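Local coordinates for Pcza361.24 (PDB 3G2M), which is a glycopeptide N-methyltransferase that probably transfers a methyl group from S-adenosyl-L-methionine during glycopeptide antibiotic biosynthesis, at residues A[74-79]-A[101-106]; A[88-93]-A[158-163]; A[122-127]-A[135-140]. All blocks are in the same frame, centred on the assembly; numbering follows the deposited sequence. Where two conformers were deposited one is given.

Interaction 1: A[74-79]-A[101-106]; sequences EFATRT and LDLGWE
Ala76 and Leu103 mark the closest backbone approach, with 8.2 Å between Ala76 CA and Leu103 CA, where the last turns of helix 69-79 meet the loop that follows helix 97-101. That loop starts with a type I turn from Leu101 to Gly104. Gly104 has a positive phi of 96° and closes helix 97-101 with a Schellman motif. The chain then leads into strand 107-111, and the side chains of Leu103 and Trp105 both set out toward helix 69-79.

Ala76 takes part with its methyl group. Ala76 CB lies 3.6 Å from Leu103 CD1, a plain van der Waals contact. The benzo part of the indole comes in beside it, with Trp105 CZ2 3.9 Å from Ala76 CA. Trp105 meets Thr79 from the opposite direction. Its CZ2 is 3.8 Å from Thr79 OG1, and its CH2 is 4.1 Å from Thr79 CG2. The approach of Ala76 and Thr79 to the ring is oblique. Thr79 OG1 sits between the backbone N and the carbonyl carbon (chi1 46°). This turns the hydroxyl back along the helix, where it donates to Ala76 O at 2.6 Å, from 38° out of the carbonyl plane.

Around the contact, Trp105 also stacks on Phe100 and touches Val82. Arg134 NH1 bonds to both Leu101 O and Trp105 O, which ties down the loop. Helix 69-79 also packs on the sheet, with Phe75 against Leu187 and Leu286. The contact thus joins the end of helix 69-79 to the loop between helix 97-101 and strand 107-111 in the Rossmann-like methyltransferase fold. Its chemistry is almost wholly apolar: the one hydroxyl that meets the indole is already engaged by its own helix, so carbon contacts and shape hold the two segments together.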
loop_
_atom_site.group_PDB
_atom_site.type_symbol
_atom_site.label_atom_id
_atom_site.label_comp_id
_atom_site.label_asym_id
_atom_site.label_seq_id
_atom_site.Cartn_x
_atom_site.Cartn_y
_atom_site.Cartn_z
ATOM N N GLU A 74 -0.136 22.283 -15.222
ATOM C CA GLU A 74 0.874 22.214 -14.164
ATOM C C GLU A 74 2.140 21.522 -14.637
ATOM O O GLU A 74 3.245 21.950 -14.298
ATOM C CB GLU A 74 0.340 21.553 -12.891
ATOM C CG GLU A 74 -0.423 22.502 -11.974
ATOM C CD GLU A 74 0.420 23.643 -11.403
ATOM O OE1 GLU A 74 1.627 23.461 -11.117
ATOM O OE2 GLU A 74 -0.145 24.736 -11.218
ATOM N N PHE A 75 1.973 20.460 -15.424
ATOM C CA PHE A 75 3.109 19.771 -16.028
ATOM C C PHE A 75 3.906 20.739 -16.902
ATOM O O PHE A 75 5.124 20.833 -16.766
ATOM C CB PHE A 75 2.658 18.545 -16.825
ATOM C CG PHE A 75 2.440 17.306 -15.978
ATOM C CD1 PHE A 75 3.519 16.633 -15.408
ATOM C CD2 PHE A 75 1.160 16.811 -15.766
ATOM C CE1 PHE A 75 3.322 15.488 -14.629
ATOM C CE2 PHE A 75 0.955 15.659 -14.988
ATOM C CZ PHE A 75 2.038 15.000 -14.429
ATOM N N ALA A 76 3.207 21.477 -17.764
ATOM C CA ALA A 76 3.839 22.481 -18.631
ATOM C C ALA A 76 4.564 23.569 -17.836
ATOM O O ALA A 76 5.695 23.930 -18.166
ATOM C CB ALA A 76 2.813 23.095 -19.565
ATOM N N THR A 77 3.912 24.075 -16.789
ATOM C CA THR A 77 4.475 25.112 -15.921
ATOM C C THR A 77 5.781 24.666 -15.258
ATOM O O THR A 77 6.751 25.428 -15.206
ATOM C CB THR A 77 3.454 25.541 -14.834
ATOM O OG1 THR A 77 2.295 26.104 -15.463
ATOM C CG2 THR A 77 4.051 26.568 -13.878
ATOM N N ARG A 78 5.798 23.431 -14.766
ATOM C CA ARG A 78 6.930 22.908 -13.999
ATOM C C ARG A 78 8.089 22.421 -14.867
ATOM O O ARG A 78 9.227 22.354 -14.398
ATOM C CB ARG A 78 6.471 21.801 -13.037
ATOM C CG ARG A 78 5.492 22.275 -11.961
ATOM C CD ARG A 78 6.129 23.272 -11.014
ATOM N NE ARG A 78 5.187 24.306 -10.603
ATOM C CZ ARG A 78 5.530 25.455 -10.021
ATOM N NH1 ARG A 78 6.805 25.730 -9.763
ATOM N NH2 ARG A 78 4.593 26.335 -9.695
ATOM N N THR A 79 7.802 22.090 -16.127
ATOM C CA THR A 79 8.835 21.630 -17.060
ATOM C C THR A 79 9.781 22.758 -17.446
ATOM O O THR A 79 11.003 22.589 -17.407
ATOM C CB THR A 79 8.234 21.043 -18.354
ATOM O OG1 THR A 79 7.202 21.915 -18.840
ATOM C CG2 THR A 79 7.663 19.647 -18.107
ATOM N N LEU A 101 0.167 18.085 -26.832
ATOM C CA LEU A 101 0.378 18.345 -28.253
ATOM C C LEU A 101 -0.058 19.762 -28.630
ATOM O O LEU A 101 0.520 20.374 -29.526
ATOM C CB LEU A 101 -0.363 17.313 -29.109
ATOM C CG LEU A 101 0.083 15.852 -28.990
ATOM C CD1 LEU A 101 -0.988 14.920 -29.533
ATOM C CD2 LEU A 101 1.415 15.618 -29.683
ATOM N N ASP A 102 -1.071 20.267 -27.926
ATOM C CA ASP A 102 -1.576 21.636 -28.088
ATOM C C ASP A 102 -0.579 22.703 -27.639
ATOM O O ASP A 102 -0.723 23.878 -27.981
ATOM C CB ASP A 102 -2.886 21.808 -27.313
ATOM C CG ASP A 102 -4.084 21.230 -28.047
ATOM O OD1 ASP A 102 -3.931 20.795 -29.212
ATOM O OD2 ASP A 102 -5.186 21.219 -27.456
ATOM N N LEU A 103 0.417 22.290 -26.864
ATOM C CA LEU A 103 1.480 23.182 -26.419
ATOM C C LEU A 103 2.690 23.140 -27.358
ATOM O O LEU A 103 3.687 23.831 -27.128
ATOM C CB LEU A 103 1.890 22.843 -24.983
ATOM C CG LEU A 103 0.788 22.917 -23.919
ATOM C CD1 LEU A 103 1.198 22.155 -22.677
ATOM C CD2 LEU A 103 0.418 24.356 -23.569
ATOM N N GLY A 104 2.592 22.333 -28.411
ATOM C CA GLY A 104 3.650 22.229 -29.418
ATOM C C GLY A 104 4.615 21.071 -29.222
ATOM O O GLY A 104 5.483 20.832 -30.068
ATOM N N TRP A 105 4.451 20.352 -28.113
ATOM C CA TRP A 105 5.320 19.229 -27.741
ATOM C C TRP A 105 5.308 18.086 -28.754
ATOM O O TRP A 105 4.269 17.754 -29.317
ATOM C CB TRP A 105 4.888 18.659 -26.388
ATOM C CG TRP A 105 5.099 19.562 -25.200
ATOM C CD1 TRP A 105 5.419 20.896 -25.215
ATOM C CD2 TRP A 105 4.956 19.200 -23.823
ATOM N NE1 TRP A 105 5.505 21.375 -23.932
ATOM C CE2 TRP A 105 5.226 20.358 -23.056
ATOM C CE3 TRP A 105 4.636 18.004 -23.158
ATOM C CZ2 TRP A 105 5.185 20.357 -21.658
ATOM C CZ3 TRP A 105 4.599 18.001 -21.766
ATOM C CH2 TRP A 105 4.871 19.176 -21.030
ATOM N N GLU A 106 6.480 17.502 -28.980
ATOM C CA GLU A 106 6.578 16.171 -29.550
ATOM C C GLU A 106 6.401 15.211 -28.377
ATOM O O GLU A 106 7.100 15.337 -27.362
ATOM C CB GLU A 106 7.949 15.950 -30.180
ATOM C CG GLU A 106 8.208 16.726 -31.462
ATOM C CD GLU A 106 9.557 16.380 -32.060
ATOM O OE1 GLU A 106 10.472 17.230 -31.999
ATOM O OE2 GLU A 106 9.708 15.248 -32.570
#

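Interaction 2: A[88-93]-A[158-163]; sequences ELAAGM and SGSINE
Neither Ala90 nor Ser160, the pair that meets across this contact, carries a flat side chain; the flat groups lie within 158-163, in the helix turn that carries Ser160. They are the carboxamide of Asn162 and the peptide carbonyl of Ser158. Asn162 ND2 donates to Ser158 O at 3.0 Å, with the acceptor 16° out of the amide plane. Asn162 N reaches the same oxygen at 3.2 Å from the opposite face of the carbonyl plane. Two donors from one residue therefore grip Ser158 O. The other end of the amide is held by Leu252 N, which bonds to Asn162 OD1.

Ser160 points toward Ala90. Its hydroxyl lies beside its own backbone N and anti to the carbonyl carbon (chi1 -54°). Ser160 OG comes to 3.5 Å from Ala90 CB, a polar atom against a methyl. A water makes the polar link. It donates to Leu89 O at 2.7 Å and lies 2.7 Å from Ser160 OG, also hydrogen-bonded.

This is the cofactor end of a class I methyltransferase. The run from Glu88 to Met93 leaves strand 86-89 in the glycine-rich loop characteristic of motif I, while 158-163 follows the neighbouring parallel strand 151-156. Ala90 has left-handed backbone angles, which bend the chain away from the strand. Further along, Gly92 N bonds to Glu111 OE1, a residue that binds S-adenosyl-L-methionine. Two more cofactor-binding residues are close: Met142 touches both Ala90 and Ser160, and Ser157 directly precedes the helix that carries Ser160.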
loop_
_atom_site.group_PDB
_atom_site.type_symbol
_atom_site.label_atom_id
_atom_site.label_comp_id
_atom_site.label_asym_id
_atom_site.label_seq_id
_atom_site.Cartn_x
_atom_site.Cartn_y
_atom_site.Cartn_z
ATOM N N GLU A 88 5.383 10.279 -22.315
ATOM C CA GLU A 88 4.259 10.185 -21.381
ATOM C C GLU A 88 3.912 8.722 -21.115
ATOM O O GLU A 88 3.554 7.986 -22.030
ATOM C CB GLU A 88 3.031 10.946 -21.887
ATOM C CG GLU A 88 1.871 10.946 -20.890
ATOM C CD GLU A 88 0.558 11.427 -21.474
ATOM O OE1 GLU A 88 0.547 11.953 -22.607
ATOM O OE2 GLU A 88 -0.475 11.286 -20.786
ATOM N N LEU A 89 4.027 8.316 -19.852
ATOM C CA LEU A 89 3.790 6.927 -19.456
ATOM C C LEU A 89 2.329 6.715 -19.123
ATOM O O LEU A 89 1.713 7.550 -18.447
ATOM C CB LEU A 89 4.657 6.536 -18.250
ATOM C CG LEU A 89 6.157 6.798 -18.376
ATOM C CD1 LEU A 89 6.867 6.616 -17.031
ATOM C CD2 LEU A 89 6.795 5.916 -19.450
ATOM N N ALA A 90 1.798 5.583 -19.587
ATOM C CA ALA A 90 0.407 5.186 -19.369
ATOM C C ALA A 90 -0.543 6.286 -19.837
ATOM O O ALA A 90 -1.379 6.775 -19.070
ATOM C CB ALA A 90 0.169 4.811 -17.893
ATOM N N ALA A 91 -0.394 6.674 -21.106
ATOM C CA ALA A 91 -1.078 7.846 -21.655
ATOM C C ALA A 91 -2.579 7.628 -21.882
ATOM O O ALA A 91 -3.334 8.584 -22.134
ATOM C CB ALA A 91 -0.404 8.283 -22.949
ATOM N N GLY A 92 -3.008 6.376 -21.779
ATOM C CA GLY A 92 -4.401 6.032 -21.966
ATOM C C GLY A 92 -4.841 6.463 -23.348
ATOM O O GLY A 92 -4.254 6.051 -24.349
HETATM N N MSE A 93 -5.855 7.318 -23.389
HETATM C CA MSE A 93 -6.415 7.814 -24.643
HETATM C C MSE A 93 -6.020 9.244 -24.993
HETATM O O MSE A 93 -6.532 9.815 -25.966
HETATM C CB MSE A 93 -7.926 7.744 -24.578
HETATM C CG MSE A 93 -8.485 6.425 -24.961
HETATM SE SE MSE A 93 -10.354 6.763 -25.022
HETATM C CE MSE A 93 -10.497 7.496 -26.822
ATOM N N SER A 158 -1.041 10.873 -11.724
ATOM C CA SER A 158 -1.410 10.235 -10.454
ATOM C C SER A 158 -2.153 8.909 -10.605
ATOM O O SER A 158 -1.820 7.933 -9.942
ATOM C CB SER A 158 -2.269 11.184 -9.612
ATOM O OG SER A 158 -2.542 10.586 -8.359
ATOM N N GLY A 159 -3.173 8.886 -11.463
ATOM C CA GLY A 159 -4.007 7.697 -11.639
ATOM C C GLY A 159 -3.212 6.466 -12.039
ATOM O O GLY A 159 -3.501 5.344 -11.588
ATOM N N SER A 160 -2.200 6.686 -12.867
ATOM C CA SER A 160 -1.377 5.618 -13.426
ATOM C C SER A 160 -0.382 5.022 -12.435
ATOM O O SER A 160 -0.305 3.806 -12.291
ATOM C CB SER A 160 -0.618 6.162 -14.633
ATOM O OG SER A 160 -1.527 6.746 -15.545
ATOM N N ILE A 161 0.407 5.872 -11.777
ATOM C CA ILE A 161 1.385 5.363 -10.800
ATOM C C ILE A 161 0.679 4.646 -9.641
ATOM O O ILE A 161 1.154 3.627 -9.153
ATOM C CB ILE A 161 2.377 6.460 -10.296
ATOM C CG1 ILE A 161 3.422 5.839 -9.335
ATOM C CG2 ILE A 161 1.622 7.632 -9.659
ATOM C CD1 ILE A 161 4.636 6.720 -9.026
ATOM N N ASN A 162 -0.480 5.155 -9.234
ATOM C CA ASN A 162 -1.253 4.523 -8.160
ATOM C C ASN A 162 -1.817 3.144 -8.519
ATOM O O ASN A 162 -2.241 2.401 -7.639
ATOM C CB ASN A 162 -2.363 5.460 -7.649
ATOM C CG ASN A 162 -1.861 6.436 -6.586
ATOM O OD1 ASN A 162 -1.577 6.040 -5.453
ATOM N ND2 ASN A 162 -1.770 7.716 -6.941
ATOM N N GLU A 163 -1.807 2.794 -9.801
ATOM C CA GLU A 163 -2.224 1.451 -10.230
ATOM C C GLU A 163 -1.136 0.394 -9.977
ATOM O O GLU A 163 -1.392 -0.808 -10.073
ATOM C CB GLU A 163 -2.657 1.470 -11.709
ATOM C CG GLU A 163 -4.052 2.089 -11.889
ATOM C CD GLU A 163 -4.556 2.137 -13.324
ATOM O OE1 GLU A 163 -3.830 1.753 -14.279
ATOM O OE2 GLU A 163 -5.720 2.567 -13.492
HETATM O O HOH W 1 -0.023 8.678 -16.746
#

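Interaction 3: A[122-127]-A[135-140]; sequences KRLAEA and CTLVQG
Leu124 points from helix 114-125 down onto the strand and sets its forked end against the side of Cys135. Both methyls lie along the CB-SG bond, one nearer each end. Leu124 CD1 is 3.8 Å from Cys135 CB, and Leu124 CD2 is 3.8 Å from Cys135 SG. The sulfur is placed for this by its torsion: it lies anti to the backbone N of Cys135 (chi1 -177°). Leu124 is turned away from a fully staggered position, with chi1 at -147°. The separations are ordinary for carbon and sulfur.

Leu137 stands on the same face of the strand as Cys135, two residues on, and also points toward the helix. It joins by one methyl only, with Leu137 CD1 4.0 Å from Leu124 CD2. The CD2 branch of Leu124 is thus shared between the sulfur and the leucine, while of these two strand residues CD1 meets Cys135. Thr136, between them, points away.

Helix 114-125, followed by the short helix 129-132, connects strand 107-111 to the parallel strand 135-139, a beta-alpha-beta crossover of the Rossmann-like methyltransferase sheet. Strand 135-139 is the outermost strand at this side within the chain. It pairs with strand 107-111 through backbone bonds such as those of Thr136 with Val107 and Ala109. The helix packs over these strands through Leu124, one turn on from Phe120, which touches Leu137.

Phe98 of helix 97-101 adds to the same apolar patch by touching Leu124, and Leu124 O bonds to Arg132 NH1, which ties this part of the helix to the connection leading to the strand.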
loop_
_atom_site.group_PDB
_atom_site.type_symbol
_atom_site.label_atom_id
_atom_site.label_comp_id
_atom_site.label_asym_id
_atom_site.label_seq_id
_atom_site.Cartn_x
_atom_site.Cartn_y
_atom_site.Cartn_z
ATOM N N LYS A 122 -7.712 6.326 -33.295
ATOM C CA LYS A 122 -8.958 6.843 -33.862
ATOM C C LYS A 122 -9.091 8.345 -33.604
ATOM O O LYS A 122 -9.469 9.100 -34.500
ATOM C CB LYS A 122 -10.145 6.093 -33.256
ATOM C CG LYS A 122 -11.384 6.049 -34.121
ATOM C CD LYS A 122 -12.403 5.099 -33.520
ATOM C CE LYS A 122 -13.631 4.962 -34.406
ATOM N NZ LYS A 122 -14.519 3.855 -33.940
ATOM N N ARG A 123 -8.766 8.763 -32.378
ATOM C CA ARG A 123 -8.753 10.174 -31.991
ATOM C C ARG A 123 -7.654 10.947 -32.716
ATOM O O ARG A 123 -7.855 12.093 -33.114
ATOM C CB ARG A 123 -8.563 10.318 -30.478
ATOM C CG ARG A 123 -9.845 10.257 -29.664
ATOM C CD ARG A 123 -9.599 10.642 -28.203
ATOM N N LEU A 124 -6.497 10.311 -32.881
ATOM C CA LEU A 124 -5.349 10.917 -33.552
ATOM C C LEU A 124 -5.587 11.094 -35.057
ATOM O O LEU A 124 -5.012 11.989 -35.683
ATOM C CB LEU A 124 -4.091 10.078 -33.296
ATOM C CG LEU A 124 -2.704 10.733 -33.192
ATOM C CD1 LEU A 124 -2.679 11.927 -32.234
ATOM C CD2 LEU A 124 -1.670 9.694 -32.774
ATOM N N ALA A 125 -6.438 10.241 -35.624
ATOM C CA ALA A 125 -6.798 10.310 -37.042
ATOM C C ALA A 125 -7.775 11.454 -37.345
ATOM O O ALA A 125 -7.889 11.894 -38.493
ATOM C CB ALA A 125 -7.376 8.972 -37.504
ATOM N N GLU A 126 -8.472 11.924 -36.313
ATOM C CA GLU A 126 -9.424 13.032 -36.436
ATOM C C GLU A 126 -8.795 14.376 -36.056
ATOM O O GLU A 126 -9.452 15.423 -36.115
ATOM C CB GLU A 126 -10.672 12.760 -35.591
ATOM C CG GLU A 126 -11.630 11.754 -36.219
ATOM C CD GLU A 126 -12.454 10.983 -35.196
ATOM O OE1 GLU A 126 -12.681 11.497 -34.074
ATOM O OE2 GLU A 126 -12.880 9.850 -35.525
ATOM N N ALA A 127 -7.522 14.335 -35.671
ATOM C CA ALA A 127 -6.751 15.533 -35.354
ATOM C C ALA A 127 -6.057 16.060 -36.614
ATOM O O ALA A 127 -5.808 15.287 -37.543
ATOM C CB ALA A 127 -5.730 15.228 -34.268
ATOM N N CYS A 135 2.834 13.248 -32.472
ATOM C CA CYS A 135 2.509 12.203 -31.507
ATOM C C CYS A 135 2.956 10.834 -32.005
ATOM O O CYS A 135 2.624 10.438 -33.123
ATOM C CB CYS A 135 1.006 12.190 -31.217
ATOM S SG CYS A 135 0.486 10.980 -29.967
ATOM N N THR A 136 3.711 10.124 -31.169
ATOM C CA THR A 136 4.167 8.769 -31.469
ATOM C C THR A 136 3.588 7.790 -30.453
ATOM O O THR A 136 3.888 7.877 -29.262
ATOM C CB THR A 136 5.709 8.660 -31.441
ATOM O OG1 THR A 136 6.277 9.592 -32.365
ATOM C CG2 THR A 136 6.170 7.246 -31.814
ATOM N N LEU A 137 2.763 6.859 -30.923
ATOM C CA LEU A 137 2.156 5.863 -30.038
ATOM C C LEU A 137 2.978 4.584 -29.943
ATOM O O LEU A 137 3.443 4.062 -30.953
ATOM C CB LEU A 137 0.725 5.537 -30.471
ATOM C CG LEU A 137 -0.332 6.613 -30.225
ATOM C CD1 LEU A 137 -1.651 6.188 -30.837
ATOM C CD2 LEU A 137 -0.502 6.881 -28.743
ATOM N N VAL A 138 3.147 4.088 -28.718
ATOM C CA VAL A 138 3.948 2.885 -28.473
ATOM C C VAL A 138 3.270 1.984 -27.445
ATOM O O VAL A 138 2.830 2.461 -26.397
ATOM C CB VAL A 138 5.384 3.248 -27.971
ATOM C CG1 VAL A 138 6.190 1.986 -27.684
ATOM C CG2 VAL A 138 6.113 4.107 -28.989
ATOM N N GLN A 139 3.171 0.690 -27.743
ATOM C CA GLN A 139 2.642 -0.248 -26.764
ATOM C C GLN A 139 3.728 -0.625 -25.765
ATOM O O GLN A 139 4.836 -0.993 -26.145
ATOM C CB GLN A 139 2.046 -1.497 -27.418
ATOM C CG GLN A 139 1.364 -2.412 -26.403
ATOM C CD GLN A 139 0.327 -3.336 -27.006
ATOM O OE1 GLN A 139 0.230 -3.491 -28.225
ATOM N NE2 GLN A 139 -0.459 -3.964 -26.142
ATOM N N GLY A 140 3.403 -0.525 -24.478
ATOM C CA GLY A 140 4.368 -0.883 -23.451
ATOM C C GLY A 140 3.827 -0.776 -22.046
ATOM O O GLY A 140 2.775 -0.185 -21.819
#

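Overall arrangement
All three contacts belong to the Rossmann-like part of the chain. Interaction 2 is the most central, and lies closest to the cofactor-binding residues. It is small and mixed, with a water as the polar link. Interactions 1 and 3 lie farther out and are apolar. Interaction 3 is buried between a helix and an edge strand; interaction 1 is partly exposed and joins a helix to a loop. Interactions 1 and 3 touch, Leu101 packing on Cys135. Interactions 2 and 3 touch through Met93 and Arg123 and reach the same sheet. Interactions 1 and 2 do not touch, although helix 69-79 leads into strand 86-89.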